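Phosphodiesterase (Trypanosoma brucei brucei, PDB 5H2R) belongs to the cyclic nucleotide phosphodiesterase family, a mostly helical fold of the HD superfamily that holds a zinc and a magnesium ion. Local coordinates at residues E262-Q267 against L279-R284. Numbering follows the deposited sequence.
Sequences EEFYRQ and LPMFDR. With LLN ((4~{a}~{S},8~{a}~{R})-2-cycloheptyl-4-[4-(2-hydroxyethyloxy)-3-[2-(2-oxidanylideneimidazolidin-1-yl)ethoxy]phenyl]-4~{a},5,8,8~{a}-tetrahydrophthalazin-1-one), chain E.
A single oxygen of Glu262, OE1, serves two arginines: it makes a salt bridge to Arg284 NH2 at 2.8 Å and takes a nearly straight hydrogen bond from Arg266 NE at 3.1 Å on its anti side. The carboxylate stands steeply against the Arg284 guanidinium, planes 75° apart, with OE2 over the guanidinium's face, so this is not the coplanar two-pronged pairing. A bend at chi2 (47°) carries the acid forward along helix 250-274, one turn on to Arg266. Arg284 CA sits over the Tyr265 ring, 3.8 Å from its centroid, in a CH-pi contact, and the bent side chain runs past Tyr265 CB to Glu262. Tyr265 OH is 2.7 Å from a water that donates to Asp283 O. At the contact's other end Phe264 and Phe282 form an offset stack, centroids 4.7 Å apart; the amide of Gln267, itself bonded to Asn136 and Glu271, covers a face of Phe282. Met281 SD lies at the Phe264 edge, a Met-aromatic contact, and 3.6 Å from C19 of the bound LLN. The loop thus joins its preceding helix by a salt bridge and stacked rings; the carboxylate probably stays charged, while Phe264 and Met281 give LLN an apolar wall.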
ATOM      1  N   GLU A 262     -15.586   0.683   9.035  1.00 16.60           N
ATOM      2  CA  GLU A 262     -15.497   1.350  10.337  1.00 16.63           C
ATOM      3  C   GLU A 262     -14.722   2.655  10.251  1.00 18.69           C
ATOM      4  O   GLU A 262     -15.157   3.651  10.822  1.00 19.59           O
ATOM      5  CB  GLU A 262     -14.915   0.409  11.404  1.00 17.91           C
ATOM      6  CG  GLU A 262     -14.963   0.925  12.835  1.00 25.61           C
ATOM      7  CD  GLU A 262     -16.254   1.540  13.357  1.00 34.70           C
ATOM      8  OE1 GLU A 262     -16.140   2.460  14.195  1.00 34.07           O
ATOM      9  OE2 GLU A 262     -17.362   1.146  12.919  1.00 29.68           O
ATOM     10  N   GLU A 263     -13.609   2.670   9.494  1.00 12.72           N
ATOM     11  CA  GLU A 263     -12.843   3.895   9.321  1.00 11.65           C
ATOM     12  C   GLU A 263     -13.674   4.951   8.588  1.00 13.89           C
ATOM     13  O   GLU A 263     -13.736   6.095   9.035  1.00 15.28           O
ATOM     14  CB  GLU A 263     -11.563   3.612   8.535  1.00 12.51           C
ATOM     15  CG  GLU A 263     -10.667   4.824   8.570  1.00 15.62           C
ATOM     16  CD  GLU A 263      -9.313   4.517   8.002  1.00 21.14           C
ATOM     17  OE1 GLU A 263      -8.529   3.831   8.688  1.00  9.92           O
ATOM     18  OE2 GLU A 263      -9.014   5.023   6.901  1.00 15.58           O
ATOM     19  N   PHE A 264     -14.314   4.556   7.489  1.00 11.82           N
ATOM     20  CA  PHE A 264     -15.143   5.443   6.659  1.00 12.76           C
ATOM     21  C   PHE A 264     -16.294   6.029   7.475  1.00 17.66           C
ATOM     22  O   PHE A 264     -16.557   7.234   7.389  1.00 15.50           O
ATOM     23  CB  PHE A 264     -15.673   4.705   5.417  1.00 13.47           C
ATOM     24  CG  PHE A 264     -14.728   4.623   4.235  1.00 15.30           C
ATOM     25  CD1 PHE A 264     -13.359   4.833   4.393  1.00 17.94           C
ATOM     26  CD2 PHE A 264     -15.199   4.288   2.971  1.00 19.05           C
ATOM     27  CE1 PHE A 264     -12.487   4.744   3.300  1.00 19.71           C
ATOM     28  CE2 PHE A 264     -14.325   4.198   1.877  1.00 22.14           C
ATOM     29  CZ  PHE A 264     -12.976   4.429   2.048  1.00 18.82           C
ATOM     30  N   TYR A 265     -16.931   5.183   8.301  1.00 16.78           N
ATOM     31  CA  TYR A 265     -18.059   5.568   9.167  1.00 17.28           C
ATOM     32  C   TYR A 265     -17.623   6.593  10.212  1.00 20.54           C
ATOM     33  O   TYR A 265     -18.352   7.555  10.447  1.00 22.71           O
ATOM     34  CB  TYR A 265     -18.730   4.320   9.795  1.00 18.27           C
ATOM     35  CG  TYR A 265     -19.642   3.554   8.849  1.00 20.06           C
ATOM     36  CD1 TYR A 265     -19.984   4.074   7.602  1.00 22.78           C
ATOM     37  CD2 TYR A 265     -20.215   2.342   9.228  1.00 19.96           C
ATOM     38  CE1 TYR A 265     -20.833   3.386   6.738  1.00 24.04           C
ATOM     39  CE2 TYR A 265     -21.092   1.659   8.381  1.00 20.66           C
ATOM     40  CZ  TYR A 265     -21.401   2.188   7.137  1.00 29.08           C
ATOM     41  OH  TYR A 265     -22.242   1.521   6.276  1.00 30.15           O
ATOM     42  N   ARG A 266     -16.405   6.440  10.782  1.00 15.25           N
ATOM     43  CA  ARG A 266     -15.836   7.414  11.725  1.00 13.32           C
ATOM     44  C   ARG A 266     -15.609   8.765  11.034  1.00 15.14           C
ATOM     45  O   ARG A 266     -15.773   9.798  11.673  1.00 12.42           O
ATOM     46  CB  ARG A 266     -14.528   6.914  12.346  1.00 12.74           C
ATOM     47  CG  ARG A 266     -14.728   5.755  13.341  1.00 17.48           C
ATOM     48  CD  ARG A 266     -13.455   5.383  14.072  1.00 19.77           C
ATOM     49  NE  ARG A 266     -13.578   4.057  14.680  1.00 29.76           N
ATOM     50  CZ  ARG A 266     -12.719   3.532  15.551  1.00 41.19           C
ATOM     51  NH1 ARG A 266     -11.662   4.230  15.958  1.00 28.85           N
ATOM     52  NH2 ARG A 266     -12.913   2.311  16.029  1.00 25.69           N
ATOM     53  N   GLN A 267     -15.202   8.757   9.747  1.00 13.22           N
ATOM     54  CA  GLN A 267     -15.024  10.019   9.009  1.00 12.28           C
ATOM     55  C   GLN A 267     -16.374  10.732   8.886  1.00 15.35           C
ATOM     56  O   GLN A 267     -16.475  11.931   9.206  1.00 12.89           O
ATOM     57  CB  GLN A 267     -14.373   9.821   7.625  1.00 13.73           C
ATOM     58  CG  GLN A 267     -14.302  11.144   6.833  1.00 16.98           C
ATOM     59  CD  GLN A 267     -13.627  11.052   5.496  1.00 28.82           C
ATOM     60  OE1 GLN A 267     -12.559  10.472   5.358  1.00 17.61           O
ATOM     61  NE2 GLN A 267     -14.197  11.704   4.496  1.00 20.98           N
ATOM     62  N   LEU A 279     -21.068  11.784   2.279  1.00 30.02           N
ATOM     63  CA  LEU A 279     -21.444  10.912   1.168  1.00 29.32           C
ATOM     64  C   LEU A 279     -22.032   9.613   1.750  1.00 32.57           C
ATOM     65  O   LEU A 279     -21.625   9.220   2.848  1.00 31.35           O
ATOM     66  CB  LEU A 279     -20.233  10.625   0.264  1.00 29.49           C
ATOM     67  CG  LEU A 279     -19.771  11.789  -0.608  1.00 34.11           C
ATOM     68  CD1 LEU A 279     -18.289  11.779  -0.762  1.00 34.85           C
ATOM     69  CD2 LEU A 279     -20.407  11.723  -1.979  1.00 37.53           C
ATOM     70  N   PRO A 280     -22.995   8.939   1.070  1.00 29.98           N
ATOM     71  CA  PRO A 280     -23.612   7.728   1.664  1.00 29.69           C
ATOM     72  C   PRO A 280     -22.650   6.651   2.170  1.00 30.99           C
ATOM     73  O   PRO A 280     -22.933   6.011   3.182  1.00 30.84           O
ATOM     74  CB  PRO A 280     -24.527   7.187   0.552  1.00 31.54           C
ATOM     75  CG  PRO A 280     -24.201   7.975  -0.666  1.00 36.53           C
ATOM     76  CD  PRO A 280     -23.631   9.281  -0.218  1.00 32.14           C
ATOM     77  N   MET A 281     -21.512   6.471   1.486  1.00 27.25           N
ATOM     78  CA  MET A 281     -20.463   5.502   1.819  1.00 26.19           C
ATOM     79  C   MET A 281     -19.854   5.706   3.231  1.00 27.62           C
ATOM     80  O   MET A 281     -19.307   4.768   3.807  1.00 25.96           O
ATOM     81  CB  MET A 281     -19.350   5.615   0.775  1.00 28.28           C
ATOM     82  CG  MET A 281     -18.545   4.372   0.648  1.00 31.61           C
ATOM     83  SD  MET A 281     -17.149   4.649  -0.435  1.00 35.56           S
ATOM     84  CE  MET A 281     -17.945   4.335  -2.057  1.00 32.51           C
ATOM     85  N   PHE A 282     -19.931   6.936   3.756  1.00 22.40           N
ATOM     86  CA  PHE A 282     -19.375   7.343   5.046  1.00 21.38           C
ATOM     87  C   PHE A 282     -20.460   7.521   6.145  1.00 25.77           C
ATOM     88  O   PHE A 282     -20.152   8.018   7.232  1.00 23.02           O
ATOM     89  CB  PHE A 282     -18.570   8.648   4.840  1.00 22.32           C
ATOM     90  CG  PHE A 282     -17.444   8.539   3.832  1.00 23.43           C
ATOM     91  CD1 PHE A 282     -17.677   8.747   2.476  1.00 26.03           C
ATOM     92  CD2 PHE A 282     -16.154   8.213   4.238  1.00 25.31           C
ATOM     93  CE1 PHE A 282     -16.642   8.630   1.543  1.00 27.47           C
ATOM     94  CE2 PHE A 282     -15.120   8.096   3.305  1.00 28.49           C
ATOM     95  CZ  PHE A 282     -15.371   8.308   1.964  1.00 27.48           C
ATOM     96  N   ASP A 283     -21.705   7.083   5.876  1.00 24.42           N
ATOM     97  CA  ASP A 283     -22.849   7.224   6.793  1.00 24.40           C
ATOM     98  C   ASP A 283     -23.081   6.005   7.720  1.00 30.10           C
ATOM     99  O   ASP A 283     -23.516   4.955   7.272  1.00 31.42           O
ATOM    100  CB  ASP A 283     -24.094   7.568   5.988  1.00 25.73           C
ATOM    101  CG  ASP A 283     -25.075   8.480   6.698  1.00 23.35           C
ATOM    102  OD1 ASP A 283     -25.529   8.114   7.807  1.00 21.15           O
ATOM    103  OD2 ASP A 283     -25.453   9.509   6.108  1.00 30.17           O
ATOM    104  N   ARG A 284     -22.768   6.161   9.009  1.00 27.88           N
ATOM    105  CA  ARG A 284     -22.831   5.135  10.061  1.00 28.54           C
ATOM    106  C   ARG A 284     -24.255   4.802  10.496  1.00 36.17           C
ATOM    107  O   ARG A 284     -24.621   3.624  10.473  1.00 35.06           O
ATOM    108  CB  ARG A 284     -21.978   5.577  11.266  1.00 28.34           C
ATOM    109  CG  ARG A 284     -22.147   4.757  12.539  1.00 32.09           C
ATOM    110  CD  ARG A 284     -21.002   3.804  12.748  1.00 39.07           C
ATOM    111  NE  ARG A 284     -19.770   4.510  13.091  1.00 41.44           N
ATOM    112  CZ  ARG A 284     -18.853   4.045  13.931  1.00 50.20           C
ATOM    113  NH1 ARG A 284     -19.031   2.881  14.541  1.00 31.64           N
ATOM    114  NH2 ARG A 284     -17.757   4.750  14.181  1.00 28.85           N
TER
HETATM  115  C1  LLN E1003     -11.620  -3.491   1.387  1.00 16.96           C
HETATM  116  C2  LLN E1003     -11.838  -1.280   0.393  1.00 19.92           C
HETATM  117  C3  LLN E1003     -10.492  -0.982   0.566  1.00 22.06           C
HETATM  118  O1  LLN E1003     -12.420  -2.484   0.730  1.00 17.28           O
HETATM  119  O2  LLN E1003     -14.029  -0.635  -0.209  1.00 18.16           O
HETATM  120  O3  LLN E1003     -17.461  -2.101   1.449  1.00 28.77           O
HETATM  121  C11 LLN E1003     -17.593   1.189   2.677  1.00 30.89           C
HETATM  122  C12 LLN E1003     -17.396  -0.895   1.654  1.00 30.58           C
HETATM  123  C13 LLN E1003     -10.319   2.545  -0.795  1.00 17.94           C
HETATM  124  C14 LLN E1003     -11.682   5.198  -2.758  1.00 19.17           C
HETATM  125  C15 LLN E1003     -11.577   4.536  -4.188  1.00 18.87           C
HETATM  126  C16 LLN E1003     -12.608   4.853  -5.271  1.00 21.31           C
HETATM  127  C17 LLN E1003     -13.972   4.197  -5.085  1.00 25.41           C
HETATM  128  C18 LLN E1003     -14.821   4.650  -3.902  1.00 23.69           C
HETATM  129  C19 LLN E1003     -14.224   4.451  -2.513  1.00 25.38           C
HETATM  130  C20 LLN E1003     -13.097   5.417  -2.141  1.00 21.75           C
HETATM  131  C21 LLN E1003      -9.593   5.184  -1.434  1.00 16.43           C
HETATM  132  C22 LLN E1003      -8.741   4.404  -0.447  1.00 17.51           C
HETATM  133  C23 LLN E1003      -7.277   4.872  -0.448  1.00 15.25           C
HETATM  134  C24 LLN E1003      -6.518   4.323  -1.616  1.00 13.46           C
HETATM  135  C25 LLN E1003      -6.838   3.190  -2.215  1.00 12.36           C
HETATM  136  C26 LLN E1003      -8.145   2.471  -2.005  1.00 12.43           C
HETATM  137  C27 LLN E1003      -8.842   2.877  -0.693  1.00 14.49           C
HETATM  138  O4  LLN E1003      -9.249   6.258  -1.901  1.00 20.04           O
HETATM  139  N3  LLN E1003     -10.764   4.580  -1.778  1.00 18.41           N
HETATM  140  N2  LLN E1003     -11.183   3.350  -1.307  1.00 15.11           N
HETATM  141  C5  LLN E1003     -10.848   1.225  -0.364  1.00 19.97           C
HETATM  142  C4  LLN E1003     -10.004   0.261   0.193  1.00 22.62           C
HETATM  143  C6  LLN E1003     -12.198   0.928  -0.540  1.00 20.60           C
HETATM  144  C7  LLN E1003     -12.694  -0.323  -0.202  1.00 19.08           C
HETATM  145  C   LLN E1003     -12.111  -4.868   1.018  1.00 15.43           C
HETATM  146  O   LLN E1003     -11.986  -5.117  -0.370  1.00 15.29           O
HETATM  147  C8  LLN E1003     -14.957   0.292  -0.793  1.00 18.74           C
HETATM  148  C9  LLN E1003     -16.357  -0.244  -0.571  1.00 23.08           C
HETATM  149  N   LLN E1003     -16.881   0.032   0.779  1.00 27.32           N
HETATM  150  N1  LLN E1003     -17.808  -0.250   2.757  1.00 31.47           N
HETATM  151  C10 LLN E1003     -16.733   1.337   1.427  1.00 29.52           C
HETATM  152  O   HOH W   1     -24.151   3.201   5.274  1.00 24.95           O